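Local atomic coordinates of putative rRNA methylase (Clostridium thermocellum ATCC 27405, PDB entry 3EEY), a protein that binds S-adenosylmethionine and probably acts as a methyltransferase, with ribosomal RNA as its presumed substrate. Residues V27-G32 and D81-M86; M98-Y103 and V138-G143; T113-T118 and G146-E151; F165-T170 and I181-E186. All blocks are in the same frame, centred on the assembly; numbering follows the deposited sequence.

Contact 1. Residues V27-G32 and D81-M86. With SAM (S-adenosylmethionine), chain K.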
# COMPACT_ATOMS: atom_id res chain seq x y z
N VAL A 27 -14.59 -8.99 -12.69
CA VAL A 27 -14.18 -8.64 -14.05
C VAL A 27 -12.65 -8.60 -14.19
O VAL A 27 -11.96 -8.04 -13.35
CB VAL A 27 -14.74 -7.24 -14.50
CG1 VAL A 27 -14.49 -7.01 -15.98
CG2 VAL A 27 -16.23 -7.10 -14.21
N ASP A 28 -12.14 -9.24 -15.24
CA ASP A 28 -10.78 -9.03 -15.68
C ASP A 28 -10.89 -8.11 -16.90
O ASP A 28 -11.32 -8.54 -17.96
CB ASP A 28 -10.11 -10.36 -16.04
CG ASP A 28 -8.62 -10.21 -16.36
OD1 ASP A 28 -8.12 -9.08 -16.46
OD2 ASP A 28 -7.95 -11.25 -16.51
N ALA A 29 -10.53 -6.85 -16.72
CA ALA A 29 -10.70 -5.85 -17.77
C ALA A 29 -9.61 -5.88 -18.83
O ALA A 29 -9.74 -5.25 -19.88
CB ALA A 29 -10.82 -4.47 -17.16
N THR A 30 -8.53 -6.62 -18.56
CA THR A 30 -7.39 -6.69 -19.46
C THR A 30 -6.89 -8.13 -19.46
O THR A 30 -5.96 -8.47 -18.74
CB THR A 30 -6.23 -5.75 -19.01
OG1 THR A 30 -6.01 -5.90 -17.61
CG2 THR A 30 -6.54 -4.28 -19.29
N CYS A 31 -7.52 -8.98 -20.28
CA CYS A 31 -7.28 -10.42 -20.28
C CYS A 31 -5.85 -10.88 -20.49
O CYS A 31 -5.33 -11.65 -19.69
CB CYS A 31 -8.18 -11.12 -21.31
SG CYS A 31 -9.67 -11.69 -20.56
N GLY A 32 -5.23 -10.40 -21.57
CA GLY A 32 -3.87 -10.78 -21.94
C GLY A 32 -3.75 -12.28 -22.15
O GLY A 32 -4.54 -12.87 -22.90
N ASP A 81 -14.17 -7.26 -26.85
CA ASP A 81 -14.51 -5.85 -26.96
C ASP A 81 -13.65 -5.08 -25.97
O ASP A 81 -13.06 -5.66 -25.06
CB ASP A 81 -16.00 -5.63 -26.66
CG ASP A 81 -16.55 -4.33 -27.25
OD1 ASP A 81 -15.79 -3.55 -27.86
OD2 ASP A 81 -17.77 -4.10 -27.09
N GLY A 82 -13.56 -3.76 -26.15
CA GLY A 82 -12.85 -2.91 -25.22
C GLY A 82 -13.51 -2.87 -23.86
O GLY A 82 -14.73 -3.00 -23.76
N HIS A 83 -12.70 -2.72 -22.81
CA HIS A 83 -13.19 -2.64 -21.44
C HIS A 83 -14.00 -1.38 -21.18
O HIS A 83 -14.81 -1.34 -20.26
CB HIS A 83 -12.06 -2.79 -20.40
CG HIS A 83 -10.81 -2.02 -20.71
ND1 HIS A 83 -9.55 -2.53 -20.45
CD2 HIS A 83 -10.61 -0.79 -21.24
CE1 HIS A 83 -8.64 -1.64 -20.80
NE2 HIS A 83 -9.25 -0.58 -21.29
N GLN A 84 -13.78 -0.35 -22.00
CA GLN A 84 -14.61 0.87 -21.98
C GLN A 84 -16.09 0.60 -22.27
O GLN A 84 -16.94 1.42 -21.95
CB GLN A 84 -14.05 1.93 -22.95
CG GLN A 84 -14.16 1.60 -24.43
CD GLN A 84 -12.95 0.85 -24.97
OE1 GLN A 84 -12.23 0.19 -24.23
NE2 GLN A 84 -12.74 0.94 -26.27
N ASN A 85 -16.39 -0.56 -22.85
CA ASN A 85 -17.75 -0.95 -23.18
C ASN A 85 -18.31 -2.03 -22.26
O ASN A 85 -19.27 -2.72 -22.64
CB ASN A 85 -17.82 -1.46 -24.63
CG ASN A 85 -17.37 -0.42 -25.65
OD1 ASN A 85 -17.78 0.74 -25.60
ND2 ASN A 85 -16.53 -0.85 -26.59
N MET A 86 -17.73 -2.17 -21.06
CA MET A 86 -18.08 -3.26 -20.15
C MET A 86 -19.53 -3.21 -19.64
O MET A 86 -20.10 -4.24 -19.26
CB MET A 86 -17.06 -3.41 -18.98
CG MET A 86 -17.17 -2.41 -17.83
SD MET A 86 -16.18 -2.78 -16.35
CE MET A 86 -14.53 -2.77 -17.05
N SAM K . -3.54 -9.48 -17.01
CA SAM K . -2.83 -9.79 -18.29
C SAM K . -2.11 -11.15 -18.24
O SAM K . -1.21 -11.44 -19.02
OXT SAM K . -2.45 -11.99 -17.40
CB SAM K . -1.90 -8.65 -18.68
CG SAM K . -2.62 -7.55 -19.45
SD SAM K . -1.59 -6.73 -20.70
CE SAM K . -0.49 -5.76 -19.63
C5' SAM K . -2.75 -5.50 -21.33
C4' SAM K . -3.85 -6.17 -22.17
O4' SAM K . -4.96 -5.31 -22.35
C3' SAM K . -3.35 -6.56 -23.56
O3' SAM K . -3.66 -7.91 -23.78
C2' SAM K . -4.12 -5.66 -24.51
O2' SAM K . -4.42 -6.28 -25.75
C1' SAM K . -5.38 -5.36 -23.70
N9 SAM K . -6.07 -4.12 -24.09
C8 SAM K . -5.55 -3.01 -24.72
N7 SAM K . -6.55 -2.11 -24.89
C5 SAM K . -7.69 -2.64 -24.38
C6 SAM K . -9.00 -2.18 -24.28
N6 SAM K . -9.36 -0.98 -24.74
N1 SAM K . -9.95 -2.99 -23.70
C2 SAM K . -9.64 -4.24 -23.22
N3 SAM K . -8.35 -4.69 -23.31
C4 SAM K . -7.40 -3.90 -23.88

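Contact 2. Residues M98-Y103 and V138-G143. With SAM (S-adenosylmethionine), chain K.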
# COMPACT_ATOMS: atom_id res chain seq x y z
N MET A 98 -10.14 -6.07 -12.22
CA MET A 98 -8.69 -6.00 -12.31
C MET A 98 -8.26 -5.33 -13.62
O MET A 98 -8.69 -5.73 -14.70
CB MET A 98 -8.05 -7.39 -12.16
CG MET A 98 -8.31 -8.10 -10.82
SD MET A 98 -7.47 -9.71 -10.66
CE MET A 98 -5.87 -9.28 -10.06
N PHE A 99 -7.43 -4.29 -13.50
CA PHE A 99 -6.78 -3.66 -14.65
C PHE A 99 -5.29 -3.91 -14.60
O PHE A 99 -4.65 -3.75 -13.55
CB PHE A 99 -7.01 -2.15 -14.65
CG PHE A 99 -8.38 -1.74 -15.06
CD1 PHE A 99 -8.67 -1.45 -16.38
CD2 PHE A 99 -9.39 -1.65 -14.12
CE1 PHE A 99 -9.94 -1.06 -16.75
CE2 PHE A 99 -10.66 -1.26 -14.48
CZ PHE A 99 -10.95 -0.98 -15.79
N ASN A 100 -4.74 -4.31 -15.74
CA ASN A 100 -3.31 -4.47 -15.89
C ASN A 100 -2.88 -3.70 -17.13
O ASN A 100 -3.11 -4.14 -18.25
CB ASN A 100 -3.00 -5.96 -16.01
CG ASN A 100 -1.66 -6.33 -15.44
OD1 ASN A 100 -0.64 -6.19 -16.10
ND2 ASN A 100 -1.65 -6.81 -14.20
N LEU A 101 -2.29 -2.52 -16.94
CA LEU A 101 -2.13 -1.55 -18.02
C LEU A 101 -0.81 -1.65 -18.76
O LEU A 101 0.26 -1.64 -18.16
CB LEU A 101 -2.29 -0.12 -17.47
CG LEU A 101 -3.58 0.25 -16.75
CD1 LEU A 101 -3.57 1.75 -16.49
CD2 LEU A 101 -4.78 -0.14 -17.59
N GLY A 102 -0.89 -1.72 -20.09
CA GLY A 102 0.28 -1.80 -20.96
C GLY A 102 -0.02 -2.64 -22.19
O GLY A 102 -1.17 -2.71 -22.63
N TYR A 103 1.00 -3.28 -22.76
CA TYR A 103 0.82 -4.18 -23.91
C TYR A 103 0.84 -5.66 -23.52
O TYR A 103 1.24 -6.01 -22.40
CB TYR A 103 1.88 -3.91 -25.01
CG TYR A 103 3.31 -3.86 -24.52
CD1 TYR A 103 3.99 -2.64 -24.44
CD2 TYR A 103 3.99 -5.02 -24.13
CE1 TYR A 103 5.31 -2.57 -23.99
CE2 TYR A 103 5.31 -4.96 -23.67
CZ TYR A 103 5.96 -3.73 -23.61
OH TYR A 103 7.27 -3.66 -23.17
N VAL A 138 -2.80 -2.18 -11.92
CA VAL A 138 -1.35 -2.24 -12.00
C VAL A 138 -0.92 -1.42 -13.22
O VAL A 138 -1.30 -1.73 -14.34
CB VAL A 138 -0.82 -3.70 -12.07
CG1 VAL A 138 0.70 -3.73 -12.07
CG2 VAL A 138 -1.33 -4.51 -10.89
N ILE A 139 -0.18 -0.34 -12.98
CA ILE A 139 0.21 0.57 -14.05
C ILE A 139 1.67 0.32 -14.42
O ILE A 139 2.57 0.51 -13.61
CB ILE A 139 0.04 2.06 -13.64
CG1 ILE A 139 -1.42 2.36 -13.25
CG2 ILE A 139 0.49 2.99 -14.77
CD1 ILE A 139 -1.64 3.71 -12.58
N TYR A 140 1.88 -0.12 -15.66
CA TYR A 140 3.22 -0.22 -16.23
C TYR A 140 3.47 0.98 -17.11
O TYR A 140 2.56 1.47 -17.78
CB TYR A 140 3.38 -1.46 -17.08
CG TYR A 140 3.23 -2.76 -16.32
CD1 TYR A 140 4.36 -3.48 -15.93
CD2 TYR A 140 1.98 -3.28 -16.02
CE1 TYR A 140 4.23 -4.69 -15.25
CE2 TYR A 140 1.84 -4.48 -15.35
CZ TYR A 140 2.96 -5.18 -14.96
OH TYR A 140 2.82 -6.37 -14.28
N TYR A 141 4.71 1.43 -17.13
CA TYR A 141 5.08 2.66 -17.81
C TYR A 141 6.56 2.58 -18.15
O TYR A 141 7.22 1.60 -17.84
CB TYR A 141 4.75 3.89 -16.94
CG TYR A 141 5.43 3.95 -15.59
CD1 TYR A 141 5.14 3.02 -14.59
CD2 TYR A 141 6.35 4.96 -15.29
CE1 TYR A 141 5.75 3.06 -13.36
CE2 TYR A 141 6.96 5.02 -14.04
CZ TYR A 141 6.66 4.07 -13.08
OH TYR A 141 7.26 4.11 -11.83
N GLY A 142 7.08 3.62 -18.81
CA GLY A 142 8.44 3.60 -19.34
C GLY A 142 8.48 2.69 -20.55
O GLY A 142 7.44 2.31 -21.08
N GLY A 143 9.69 2.34 -20.99
CA GLY A 143 9.86 1.42 -22.12
C GLY A 143 9.07 1.83 -23.35
O GLY A 143 8.91 3.03 -23.62
N SAM K . -3.54 -9.48 -17.01
CA SAM K . -2.83 -9.79 -18.29
C SAM K . -2.11 -11.15 -18.24
O SAM K . -1.21 -11.44 -19.02
OXT SAM K . -2.45 -11.99 -17.40
CB SAM K . -1.90 -8.65 -18.68
CG SAM K . -2.62 -7.55 -19.45
SD SAM K . -1.59 -6.73 -20.70
CE SAM K . -0.49 -5.76 -19.63
C5' SAM K . -2.75 -5.50 -21.33
C4' SAM K . -3.85 -6.17 -22.17
O4' SAM K . -4.96 -5.31 -22.35
C3' SAM K . -3.35 -6.56 -23.56
O3' SAM K . -3.66 -7.91 -23.78
C2' SAM K . -4.12 -5.66 -24.51
O2' SAM K . -4.42 -6.28 -25.75
C1' SAM K . -5.38 -5.36 -23.70
N9 SAM K . -6.07 -4.12 -24.09
C8 SAM K . -5.55 -3.01 -24.72
N7 SAM K . -6.55 -2.11 -24.89
C5 SAM K . -7.69 -2.64 -24.38
C6 SAM K . -9.00 -2.18 -24.28
N6 SAM K . -9.36 -0.98 -24.74
N1 SAM K . -9.95 -2.99 -23.70
C2 SAM K . -9.64 -4.24 -23.22
N3 SAM K . -8.35 -4.69 -23.31
C4 SAM K . -7.40 -3.90 -23.88

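Contact 3. Residues T113-T118 and G146-E151. With SAM (S-adenosylmethionine), chain K.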
# COMPACT_ATOMS: atom_id res chain seq x y z
N THR A 113 -3.05 -0.37 -23.98
CA THR A 113 -4.12 0.41 -23.38
C THR A 113 -3.87 1.90 -23.59
O THR A 113 -2.73 2.37 -23.56
CB THR A 113 -4.29 0.10 -21.86
OG1 THR A 113 -3.04 0.26 -21.17
CG2 THR A 113 -4.82 -1.31 -21.62
N ARG A 114 -4.96 2.63 -23.84
CA ARG A 114 -4.92 4.07 -24.10
C ARG A 114 -5.57 4.80 -22.93
O ARG A 114 -6.54 4.30 -22.36
CB ARG A 114 -5.72 4.38 -25.37
CG ARG A 114 -5.03 4.06 -26.68
CD ARG A 114 -6.05 4.04 -27.82
NE ARG A 114 -5.45 4.37 -29.11
CZ ARG A 114 -5.45 5.58 -29.65
NH1 ARG A 114 -6.01 6.61 -29.02
NH2 ARG A 114 -4.88 5.78 -30.84
N PRO A 115 -5.05 6.00 -22.57
CA PRO A 115 -5.59 6.79 -21.46
C PRO A 115 -7.10 7.02 -21.53
O PRO A 115 -7.78 6.79 -20.54
CB PRO A 115 -4.86 8.13 -21.59
CG PRO A 115 -3.62 7.83 -22.31
CD PRO A 115 -3.88 6.66 -23.20
N GLU A 116 -7.58 7.46 -22.69
CA GLU A 116 -8.99 7.78 -22.95
C GLU A 116 -9.93 6.63 -22.58
O GLU A 116 -10.90 6.81 -21.84
CB GLU A 116 -9.22 8.13 -24.43
CG GLU A 116 -8.11 8.97 -25.10
CD GLU A 116 -7.01 8.12 -25.75
OE1 GLU A 116 -5.82 8.40 -25.49
OE2 GLU A 116 -7.34 7.19 -26.52
N THR A 117 -9.60 5.44 -23.09
CA THR A 117 -10.44 4.25 -22.94
C THR A 117 -10.29 3.63 -21.57
O THR A 117 -11.24 3.05 -21.03
CB THR A 117 -10.18 3.21 -24.07
OG1 THR A 117 -8.77 3.00 -24.23
CG2 THR A 117 -10.72 3.71 -25.40
N THR A 118 -9.09 3.75 -20.99
CA THR A 118 -8.83 3.28 -19.63
C THR A 118 -9.65 4.07 -18.63
O THR A 118 -10.33 3.49 -17.78
CB THR A 118 -7.33 3.34 -19.26
OG1 THR A 118 -6.58 2.55 -20.19
CG2 THR A 118 -7.10 2.80 -17.85
N GLY A 146 5.69 4.02 -22.48
CA GLY A 146 5.75 5.46 -22.26
C GLY A 146 5.06 5.87 -20.98
O GLY A 146 4.69 5.03 -20.17
N PHE A 147 4.84 7.18 -20.80
CA PHE A 147 4.43 7.72 -19.50
C PHE A 147 3.07 8.42 -19.48
O PHE A 147 2.57 8.77 -18.42
CB PHE A 147 5.48 8.72 -19.01
CG PHE A 147 6.84 8.13 -18.80
CD1 PHE A 147 7.18 7.53 -17.59
CD2 PHE A 147 7.82 8.19 -19.80
CE1 PHE A 147 8.44 6.99 -17.38
CE2 PHE A 147 9.08 7.66 -19.60
CZ PHE A 147 9.39 7.06 -18.38
N GLU A 148 2.49 8.61 -20.66
CA GLU A 148 1.29 9.42 -20.85
C GLU A 148 0.05 8.82 -20.19
O GLU A 148 -0.78 9.54 -19.64
CB GLU A 148 1.07 9.62 -22.36
CG GLU A 148 -0.12 10.49 -22.77
CD GLU A 148 -0.70 10.10 -24.13
OE1 GLU A 148 -0.21 9.13 -24.76
OE2 GLU A 148 -1.67 10.76 -24.58
N GLU A 149 -0.07 7.49 -20.26
CA GLU A 149 -1.18 6.77 -19.65
C GLU A 149 -1.14 6.83 -18.13
O GLU A 149 -2.16 7.11 -17.50
CB GLU A 149 -1.24 5.32 -20.12
CG GLU A 149 -2.40 4.55 -19.49
CD GLU A 149 -2.62 3.21 -20.11
OE1 GLU A 149 -1.63 2.47 -20.35
OE2 GLU A 149 -3.79 2.87 -20.33
N LYS A 150 0.04 6.58 -17.57
CA LYS A 150 0.27 6.70 -16.13
C LYS A 150 -0.16 8.07 -15.61
O LYS A 150 -0.97 8.16 -14.67
CB LYS A 150 1.75 6.44 -15.77
CG LYS A 150 2.03 6.53 -14.26
CD LYS A 150 3.51 6.75 -13.94
CE LYS A 150 3.94 8.21 -14.04
NZ LYS A 150 4.17 8.82 -12.69
N GLU A 151 0.34 9.12 -16.26
CA GLU A 151 0.09 10.51 -15.87
C GLU A 151 -1.39 10.88 -15.93
O GLU A 151 -1.92 11.44 -14.98
CB GLU A 151 0.93 11.47 -16.72
CG GLU A 151 2.42 11.40 -16.44
CD GLU A 151 2.81 12.14 -15.18
OE1 GLU A 151 2.89 13.39 -15.21
OE2 GLU A 151 3.04 11.47 -14.15
N SAM K . -3.54 -9.48 -17.01
CA SAM K . -2.83 -9.79 -18.29
C SAM K . -2.11 -11.15 -18.24
O SAM K . -1.21 -11.44 -19.02
OXT SAM K . -2.45 -11.99 -17.40
CB SAM K . -1.90 -8.65 -18.68
CG SAM K . -2.62 -7.55 -19.45
SD SAM K . -1.59 -6.73 -20.70
CE SAM K . -0.49 -5.76 -19.63
C5' SAM K . -2.75 -5.50 -21.33
C4' SAM K . -3.85 -6.17 -22.17
O4' SAM K . -4.96 -5.31 -22.35
C3' SAM K . -3.35 -6.56 -23.56
O3' SAM K . -3.66 -7.91 -23.78
C2' SAM K . -4.12 -5.66 -24.51
O2' SAM K . -4.42 -6.28 -25.75
C1' SAM K . -5.38 -5.36 -23.70
N9 SAM K . -6.07 -4.12 -24.09
C8 SAM K . -5.55 -3.01 -24.72
N7 SAM K . -6.55 -2.11 -24.89
C5 SAM K . -7.69 -2.64 -24.38
C6 SAM K . -9.00 -2.18 -24.28
N6 SAM K . -9.36 -0.98 -24.74
N1 SAM K . -9.95 -2.99 -23.70
C2 SAM K . -9.64 -4.24 -23.22
N3 SAM K . -8.35 -4.69 -23.31
C4 SAM K . -7.40 -3.90 -23.88

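Contact 4. Residues F165-T170 and I181-E186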
# COMPACT_ATOMS: atom_id res chain seq x y z
N PHE A 165 -15.26 6.94 -2.85
CA PHE A 165 -14.18 5.98 -3.10
C PHE A 165 -12.91 6.30 -2.34
O PHE A 165 -12.53 7.46 -2.20
CB PHE A 165 -13.84 5.89 -4.60
CG PHE A 165 -15.00 5.47 -5.49
CD1 PHE A 165 -15.20 4.14 -5.80
CD2 PHE A 165 -15.86 6.42 -6.03
CE1 PHE A 165 -16.27 3.75 -6.62
CE2 PHE A 165 -16.93 6.05 -6.85
CZ PHE A 165 -17.13 4.72 -7.14
N ILE A 166 -12.26 5.25 -1.85
CA ILE A 166 -10.87 5.32 -1.39
C ILE A 166 -9.96 5.01 -2.59
O ILE A 166 -10.14 4.01 -3.24
CB ILE A 166 -10.56 4.29 -0.27
CG1 ILE A 166 -11.51 4.49 0.92
CG2 ILE A 166 -9.11 4.40 0.20
CD1 ILE A 166 -11.36 3.43 2.01
N VAL A 167 -9.02 5.90 -2.89
CA VAL A 167 -8.05 5.65 -3.95
C VAL A 167 -6.64 5.63 -3.33
O VAL A 167 -6.14 6.63 -2.85
CB VAL A 167 -8.15 6.67 -5.13
CG1 VAL A 167 -7.17 6.32 -6.24
CG2 VAL A 167 -9.58 6.73 -5.69
N GLN A 168 -6.03 4.45 -3.33
CA GLN A 168 -4.75 4.27 -2.69
C GLN A 168 -3.69 3.90 -3.72
O GLN A 168 -3.85 2.93 -4.45
CB GLN A 168 -4.86 3.19 -1.64
CG GLN A 168 -3.60 2.93 -0.87
CD GLN A 168 -3.60 1.55 -0.25
OE1 GLN A 168 -3.88 1.38 0.93
NE2 GLN A 168 -3.30 0.54 -1.06
N ARG A 169 -2.63 4.69 -3.76
CA ARG A 169 -1.49 4.39 -4.61
C ARG A 169 -0.34 3.76 -3.81
O ARG A 169 -0.01 4.22 -2.73
CB ARG A 169 -1.01 5.65 -5.31
CG ARG A 169 0.06 5.36 -6.36
CD ARG A 169 0.80 6.61 -6.79
NE ARG A 169 1.21 7.46 -5.67
CZ ARG A 169 1.53 8.74 -5.80
NH1 ARG A 169 1.50 9.32 -6.99
NH2 ARG A 169 1.89 9.45 -4.74
N THR A 170 0.24 2.70 -4.35
CA THR A 170 1.38 2.03 -3.76
C THR A 170 2.54 2.12 -4.76
O THR A 170 2.35 1.87 -5.95
CB THR A 170 1.04 0.56 -3.39
OG1 THR A 170 -0.04 0.56 -2.45
CG2 THR A 170 2.23 -0.13 -2.75
N ILE A 181 3.26 0.50 -10.70
CA ILE A 181 2.51 1.18 -9.66
C ILE A 181 1.17 0.48 -9.42
O ILE A 181 0.51 0.13 -10.37
CB ILE A 181 2.30 2.64 -10.07
CG1 ILE A 181 3.62 3.42 -9.95
CG2 ILE A 181 1.21 3.32 -9.25
CD1 ILE A 181 3.59 4.77 -10.63
N LEU A 182 0.79 0.29 -8.15
CA LEU A 182 -0.53 -0.25 -7.81
C LEU A 182 -1.51 0.82 -7.31
O LEU A 182 -1.23 1.51 -6.34
CB LEU A 182 -0.42 -1.34 -6.74
CG LEU A 182 -1.74 -1.94 -6.25
CD1 LEU A 182 -2.48 -2.70 -7.35
CD2 LEU A 182 -1.51 -2.83 -5.06
N VAL A 183 -2.66 0.93 -7.97
CA VAL A 183 -3.75 1.76 -7.48
C VAL A 183 -4.90 0.85 -7.04
O VAL A 183 -5.29 -0.06 -7.75
CB VAL A 183 -4.21 2.81 -8.51
CG1 VAL A 183 -5.28 3.69 -7.94
CG2 VAL A 183 -3.04 3.70 -8.94
N CYS A 184 -5.39 1.07 -5.82
CA CYS A 184 -6.54 0.35 -5.30
C CYS A 184 -7.69 1.32 -5.11
O CYS A 184 -7.55 2.31 -4.41
CB CYS A 184 -6.21 -0.30 -3.96
SG CYS A 184 -5.09 -1.67 -4.08
N ILE A 185 -8.81 1.04 -5.78
CA ILE A 185 -10.02 1.83 -5.64
C ILE A 185 -11.08 1.01 -4.93
O ILE A 185 -11.44 -0.06 -5.40
CB ILE A 185 -10.57 2.27 -7.02
CG1 ILE A 185 -9.47 2.91 -7.87
CG2 ILE A 185 -11.77 3.19 -6.86
CD1 ILE A 185 -9.73 2.86 -9.34
N GLU A 186 -11.57 1.49 -3.79
CA GLU A 186 -12.62 0.80 -3.04
C GLU A 186 -13.83 1.69 -2.89
O GLU A 186 -13.70 2.82 -2.42
CB GLU A 186 -12.13 0.40 -1.65
CG GLU A 186 -13.11 -0.52 -0.93
CD GLU A 186 -12.84 -0.69 0.55
OE1 GLU A 186 -11.76 -0.30 1.03
OE2 GLU A 186 -13.72 -1.23 1.25
O HOH W 1 -2.42 0.67 -3.79

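Contact 1. Residues V27-G32 and D81-M86
The imidazole of H83 carries this contact: one ring face meets the adenine of S-adenosylmethionine, whose N1 sits 3.2 Å above the ring plane of H83 and over its centre. F99 also meets this ring, with the two planes about 60° apart. At the ring edge lie the carbonyl of A29 and the methyl CG2 of T30. In the ring plane H83 ND1 donates to A29 O over 2.8 Å, the donor standing above the carbonyl plane (46° out of it). A chi1 of 44° sets CG of H83 between the backbone N and the carbonyl carbon, and the bond to A29 O then fixes the ring's rotation. The Watson-Crick side of adenine is read as well: H83 N donates to SAM N1 at 2.9 Å, and SAM N6 to Q84 OE1 at 3.1 Å. At the other end of the cofactor, T30 O accepts from SAM N. An Asx turn, T30 N to D28 OD1, shapes the loop there. Packing is thinner: M86 CE reaches A29 CB at 4.1 Å. The cofactor loop thus leaves strand 25-28 beside strand 94-101, while A121 of helix 115-128 also touches H83.

Contact 2. Residues M98-Y103 and V138-G143
Two straight backbone hydrogen bonds hold the strand ends together: V138 N donates to F99 O at 2.9 Å, and L101 N to V138 O at 2.9 Å. The second runs almost along the C=O axis, whereas the first meets its carbonyl from above the plane. A third, Y140 N to L101 O, is weak at 3.3 Å and marks where the pairing gives way to loop. In this parallel register N100 pairs with V138 and L101 with I139, so successive side chains fall on opposite faces of the sheet. The two strands are neighbours in the Rossmann-like sheet of S-adenosylmethionine-dependent methyltransferases, and the chain between them passes through helix 115-128 as a beta-alpha-beta crossover. The end of strand 94-101 and the loop after it lie against the cofactor: N100 O and Y103 O approach the methyl carbon, with SAM CE 3.3 Å from Y103 O. Such carbonyls would be expected to suit the positive sulfonium group.

On the face of N100 and V138, the two side chains lie alongside each other, N100 ND2 being 3.9 Å from V138 CB. Helix 8-19 packs on this face, with L9 against N100 and S12 against V138. The amide oxygen of N100 turns instead to Y140, with OD1 3.1 Å from CE2, the amide and ring planes 40° apart. L101 O lies near the plane of the same ring at its edge, 3.2 Å from Y140 CD2. On the other face L101 CD1 rests on I139 CG1 at 3.9 Å, the two side chains running together; V137 also touches L101.

Contact 3. Residues T113-T118 and G146-E151
Hydrogen bonding is concentrated on the carboxylate of E149, which reaches across at about a right angle to the threonines it meets. CG of E149 is anti to the backbone N (chi1 -180°) and the chain stays extended, carrying the acid group to the start of helix 115-128. T113 OG1 donates to OE1 of E149 at 2.7 Å, using the syn lone pair of that oxygen. The hydroxyl of T118 lies 2.8 Å from E149 OE2 and equally 2.8 Å from R114 O; its single proton may serve either. R114 NH1 makes a salt bridge with E116 OE2 at 2.9 Å, within its own segment, while E148 pairs with K152, further along helix 148-157. Apolar contact comes from P115, whose CG packs on E149 CA at 3.8 Å. Toward the cofactor, T113 CG2 touches SAM C8 at 3.6 Å. E149 is thus a second-shell residue that, with a weak bond from G102 N to the same hydroxyl, helps set how T113 is turned. The T113 hydroxyl and the nearby helix start would tend to stabilise a charged carboxylate, while T113 O, 3.4 Å from E149 OE2, would oppose this, so the balance stays open.

Contact 4. Residues F165-T170 and I181-E186
A beta hairpin at one edge of the central sheet joins strands 165-172 and 181-187, whose segments run antiparallel at 166° with axes 4.6 Å apart. I166-E186, Q168-C184 and T170-L182 form hydrogen-bonded pairs; V167-I185 and R169-V183 are non-hydrogen-bonded. Six backbone bonds result. The shortest, T170 N to L182 O, measures 2.7 Å. The longest, L182 N to T170 O, measures 3.1 Å. CA-H...O contacts such as I185 CA to I166 O fill the intervals.

On the face of V167, R169, V183 and I185, V167 CG1 meets V183 CG1 at 3.7 Å, the side chains crossing obliquely. F165 CD1 lies against I185 CG2 at 3.7 Å, and the aliphatic CG of R169 runs alongside I181 CG2. Helices 115-128 and 148-157 cover this face. On the other, near helix 8-19, a water is gripped by four partners: it donates to Q168 O and L182 O, accepts from Q168 NE2 at 2.9 Å, and bonds T170 OG1 at 2.7 Å. The extended Q168 side chain (chi1 -178°) lets NE2 reach this water, while its OE1 binds Q11 of the second subunit. R169 forms a salt bridge to D171 of that subunit, and residues Q168 to T170 pair antiparallel with one of its strands. Strand 181-187, the one reversed strand, is inserted between 133-139 and 165-172, giving the 3-2-1-4-5-7-6 order of the Rossmann-like methyltransferase fold, here continued into the second subunit.

Contacts 1, 2 and 4 all reach one seven-stranded mixed sheet, through strands 25-28, 94-101, 133-139, 181-187 and 165-172 in that order across it. Contact 3 lies on the helices that follow the strands of contact 2, their centres about 9 Å apart, and the segments of these two alternate along the chain. Contact 1 closes before the others open; contact 4 comes last. T30 OG1 and N100 N, 2.8 Å apart, tie contacts 1 and 2, and contacts 1 to 3 all touch the cofactor. Contact 4 lies about 19 Å from contact 1, centre to centre, so cofactor binding and the contact with the second subunit occupy different parts of a single sheet.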